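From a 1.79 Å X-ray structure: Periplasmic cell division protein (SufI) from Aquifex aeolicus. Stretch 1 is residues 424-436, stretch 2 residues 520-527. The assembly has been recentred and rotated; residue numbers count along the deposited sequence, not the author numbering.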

# COMPACT_ATOMS: atom_id res chain seq x y z
N ILE A 424 -1.30 -24.67 12.91
CA ILE A 424 -1.33 -23.30 12.39
C ILE A 424 -2.13 -22.38 13.30
O ILE A 424 -2.01 -21.15 13.20
CB ILE A 424 -1.88 -23.24 10.95
CG1 ILE A 424 -3.39 -23.41 10.93
CG2 ILE A 424 -1.21 -24.28 10.08
CD1 ILE A 424 -4.02 -23.00 9.62
N ASN A 425 -2.95 -22.93 14.20
CA ASN A 425 -3.65 -22.12 15.18
C ASN A 425 -2.77 -21.71 16.35
O ASN A 425 -3.12 -20.76 17.07
CB ASN A 425 -4.88 -22.86 15.70
CG ASN A 425 -5.94 -23.04 14.64
OD1 ASN A 425 -6.24 -22.12 13.88
ND2 ASN A 425 -6.51 -24.24 14.58
N ASN A 426 -1.65 -22.39 16.57
CA ASN A 426 -0.70 -22.04 17.63
C ASN A 426 0.72 -22.15 17.08
O ASN A 426 1.50 -23.02 17.50
CB ASN A 426 -0.91 -22.94 18.85
CG ASN A 426 -2.28 -22.76 19.47
OD1 ASN A 426 -2.52 -21.84 20.25
ND2 ASN A 426 -3.20 -23.65 19.12
N PRO A 427 1.09 -21.27 16.15
CA PRO A 427 2.42 -21.35 15.55
C PRO A 427 3.46 -20.63 16.39
O PRO A 427 3.14 -20.04 17.43
CB PRO A 427 2.23 -20.66 14.21
CG PRO A 427 1.26 -19.55 14.56
CD PRO A 427 0.34 -20.11 15.62
N LYS A 428 4.71 -20.67 15.94
CA LYS A 428 5.74 -19.83 16.55
C LYS A 428 5.38 -18.36 16.35
O LYS A 428 4.92 -17.96 15.28
CB LYS A 428 7.11 -20.14 15.94
CG LYS A 428 8.24 -19.32 16.51
CD LYS A 428 9.61 -19.78 16.02
CE LYS A 428 10.71 -18.86 16.55
NZ LYS A 428 12.08 -19.39 16.32
N VAL A 429 5.57 -17.57 17.40
CA VAL A 429 5.38 -16.13 17.33
C VAL A 429 6.63 -15.46 17.88
O VAL A 429 7.25 -15.97 18.82
CB VAL A 429 4.13 -15.66 18.11
CG1 VAL A 429 2.87 -16.22 17.48
CG2 VAL A 429 4.23 -16.05 19.58
N LEU A 430 7.02 -14.34 17.28
CA LEU A 430 8.17 -13.60 17.78
C LEU A 430 7.90 -13.05 19.16
O LEU A 430 8.77 -13.09 20.04
CB LEU A 430 8.54 -12.48 16.81
CG LEU A 430 9.83 -11.74 17.16
CD1 LEU A 430 11.02 -12.69 17.05
CD2 LEU A 430 10.03 -10.50 16.30
N PHE A 431 6.70 -12.52 19.38
CA PHE A 431 6.29 -12.02 20.68
C PHE A 431 4.78 -12.14 20.78
O PHE A 431 4.08 -12.31 19.78
CB PHE A 431 6.74 -10.57 20.91
CG PHE A 431 6.13 -9.58 19.95
CD1 PHE A 431 6.73 -9.31 18.74
CD2 PHE A 431 4.94 -8.94 20.28
CE1 PHE A 431 6.16 -8.41 17.86
CE2 PHE A 431 4.37 -8.04 19.40
CZ PHE A 431 4.98 -7.77 18.19
N GLU A 432 4.29 -12.06 22.01
CA GLU A 432 2.88 -12.24 22.30
C GLU A 432 2.40 -11.10 23.19
O GLU A 432 3.13 -10.65 24.07
CB GLU A 432 2.64 -13.59 22.99
CG GLU A 432 1.19 -13.89 23.33
CD GLU A 432 1.03 -15.29 23.89
OE1 GLU A 432 1.96 -16.11 23.73
OE2 GLU A 432 -0.02 -15.57 24.50
N GLN A 433 1.18 -10.63 22.93
CA GLN A 433 0.57 -9.56 23.71
C GLN A 433 -0.84 -9.95 24.11
O GLN A 433 -1.47 -10.81 23.48
CB GLN A 433 0.54 -8.23 22.92
CG GLN A 433 1.90 -7.76 22.42
CD GLN A 433 2.84 -7.38 23.54
OE1 GLN A 433 2.42 -7.16 24.68
NE2 GLN A 433 4.13 -7.31 23.23
N ASN A 434 -1.34 -9.32 25.17
CA ASN A 434 -2.73 -9.47 25.56
C ASN A 434 -3.58 -8.46 24.82
O ASN A 434 -3.12 -7.37 24.47
CB ASN A 434 -2.89 -9.30 27.06
CG ASN A 434 -2.40 -10.49 27.84
OD1 ASN A 434 -2.54 -11.63 27.40
ND2 ASN A 434 -1.81 -10.23 29.00
N ASN A 435 -4.84 -8.83 24.57
CA ASN A 435 -5.77 -7.93 23.90
C ASN A 435 -5.90 -6.63 24.70
O ASN A 435 -6.15 -6.65 25.91
CB ASN A 435 -7.13 -8.60 23.74
CG ASN A 435 -8.06 -7.83 22.83
OD1 ASN A 435 -7.67 -6.82 22.24
ND2 ASN A 435 -9.29 -8.30 22.70
N GLY A 436 -5.72 -5.50 24.01
CA GLY A 436 -5.75 -4.21 24.65
C GLY A 436 -4.40 -3.66 25.07
O GLY A 436 -4.33 -2.51 25.51
N MET A 520 10.04 -11.99 7.61
CA MET A 520 8.64 -12.07 8.00
C MET A 520 8.52 -12.98 9.21
O MET A 520 9.15 -14.04 9.24
CB MET A 520 7.81 -12.60 6.82
CG MET A 520 6.41 -13.07 7.14
SD MET A 520 5.56 -13.60 5.64
CE MET A 520 6.82 -14.57 4.83
N VAL A 521 7.76 -12.55 10.22
CA VAL A 521 7.50 -13.34 11.42
C VAL A 521 6.03 -13.21 11.79
O VAL A 521 5.31 -12.34 11.29
CB VAL A 521 8.38 -12.91 12.62
CG1 VAL A 521 9.85 -13.19 12.35
CG2 VAL A 521 8.15 -11.44 12.94
N ASN A 522 5.59 -14.08 12.69
CA ASN A 522 4.29 -13.94 13.33
C ASN A 522 4.45 -13.22 14.66
O ASN A 522 5.49 -13.30 15.31
CB ASN A 522 3.64 -15.31 13.59
CG ASN A 522 3.37 -16.11 12.33
OD1 ASN A 522 2.96 -15.57 11.31
ND2 ASN A 522 3.59 -17.41 12.42
N TYR A 523 3.40 -12.52 15.07
CA TYR A 523 3.21 -12.17 16.46
C TYR A 523 1.77 -12.50 16.83
O TYR A 523 0.93 -12.74 15.96
CB TYR A 523 3.55 -10.69 16.75
CG TYR A 523 2.54 -9.68 16.25
CD1 TYR A 523 1.59 -9.15 17.10
CD2 TYR A 523 2.56 -9.25 14.93
CE1 TYR A 523 0.66 -8.22 16.65
CE2 TYR A 523 1.64 -8.32 14.47
CZ TYR A 523 0.69 -7.80 15.34
OH TYR A 523 -0.22 -6.88 14.90
N ARG A 524 1.50 -12.56 18.13
CA ARG A 524 0.23 -13.06 18.63
C ARG A 524 -0.41 -12.03 19.54
O ARG A 524 0.27 -11.39 20.35
CB ARG A 524 0.43 -14.38 19.39
CG ARG A 524 -0.85 -15.04 19.86
CD ARG A 524 -0.51 -16.28 20.70
NE ARG A 524 -1.66 -16.77 21.46
CZ ARG A 524 -2.21 -17.96 21.28
NH1 ARG A 524 -1.72 -18.80 20.38
NH2 ARG A 524 -3.25 -18.32 22.02
N VAL A 525 -1.73 -11.87 19.41
CA VAL A 525 -2.53 -11.08 20.34
C VAL A 525 -3.64 -11.98 20.85
O VAL A 525 -4.43 -12.50 20.06
CB VAL A 525 -3.11 -9.81 19.70
CG1 VAL A 525 -3.81 -8.96 20.76
CG2 VAL A 525 -2.03 -9.02 18.98
N ASN A 526 -3.72 -12.14 22.17
CA ASN A 526 -4.68 -13.07 22.75
C ASN A 526 -6.09 -12.48 22.69
O ASN A 526 -6.31 -11.33 22.30
CB ASN A 526 -4.29 -13.42 24.18
CG ASN A 526 -2.97 -14.17 24.25
OD1 ASN A 526 -2.74 -15.10 23.47
ND2 ASN A 526 -2.10 -13.77 25.16
N ALA A 527 -7.07 -13.31 23.08
CA ALA A 527 -8.48 -12.96 22.96
C ALA A 527 -8.87 -11.78 23.85
O ALA A 527 -8.37 -11.64 24.97
CB ALA A 527 -9.34 -14.18 23.30
O HOH W 1 -4.18 -21.57 22.33
O HOH W 2 1.10 -19.11 18.95
O HOH W 3 -6.16 -11.30 25.94

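The most unusual feature is a polar cluster on the side of the sheet that carries E432 and R524. N526 sits at its centre. Its ND2 donates to E432 OE2 at 2.8 Å and to N434 OD1 at 3.1 Å. Its OD1 accepts from R524 NE at 2.8 Å, in an almost straight hydrogen bond. E432 and R524 also form a salt bridge, but a long one, with OE2 of E432 3.7 Å from NE of R524. The carboxylate oxygen lies well out of the guanidinium plane, so no N-H points at it. Their charged groups attract by charge alone, while the N526 side chain makes a hydrogen bond to each.

The far end of R524 reaches the loop before the strand. NH1 of R524 donates to OD1 of N426 at 3.1 Å, and this oxygen lies near the guanidinium plane, at its edge. Two waters add to this link. Water 1 donates to N426 OD1 at 2.7 Å and accepts a weak bond from R524 NH2 at 3.4 Å. Water 2 donates to P427 O at 2.7 Å and accepts from R524 NH1 at 3.2 Å. With its first three chi angles all t, the R524 side chain is long enough to span from N526 to N426. It has the largest area covered by the other stretch.

The backbones run parallel, with E432 paired to R524 and Q433 to V525. R524 N donates to F431 O at 3.1 Å, and Q433 N donates to R524 O at 2.8 Å. N526 N then donates to Q433 O at 2.9 Å. The donor thus alternates between the two stretches. Earlier, L430 N donates to N522 O at 2.7 Å, and the side chain of N522 adds a bond from ND2 to K428 O at 3.2 Å.

Apolar contacts fill other parts of the contact. CB of Y523 lies over one face of the F431 ring, 3.7 Å from its centroid, as a CH-pi contact. The two rings are nearly parallel, with planes at 12°, but are slid apart and barely overlap. V429 CG1 packs on R524 CB at 3.6 Å. L430 CD2 meets V521 CG2 at 4.0 Å.

Toward the C-terminal ends of both stretches, N435 CA lies 3.8 Å from V525 CG1. Water 3 accepts from N435 N at 3.1 Å and donates to A527 O at a short 2.4 Å, bridging the stretches.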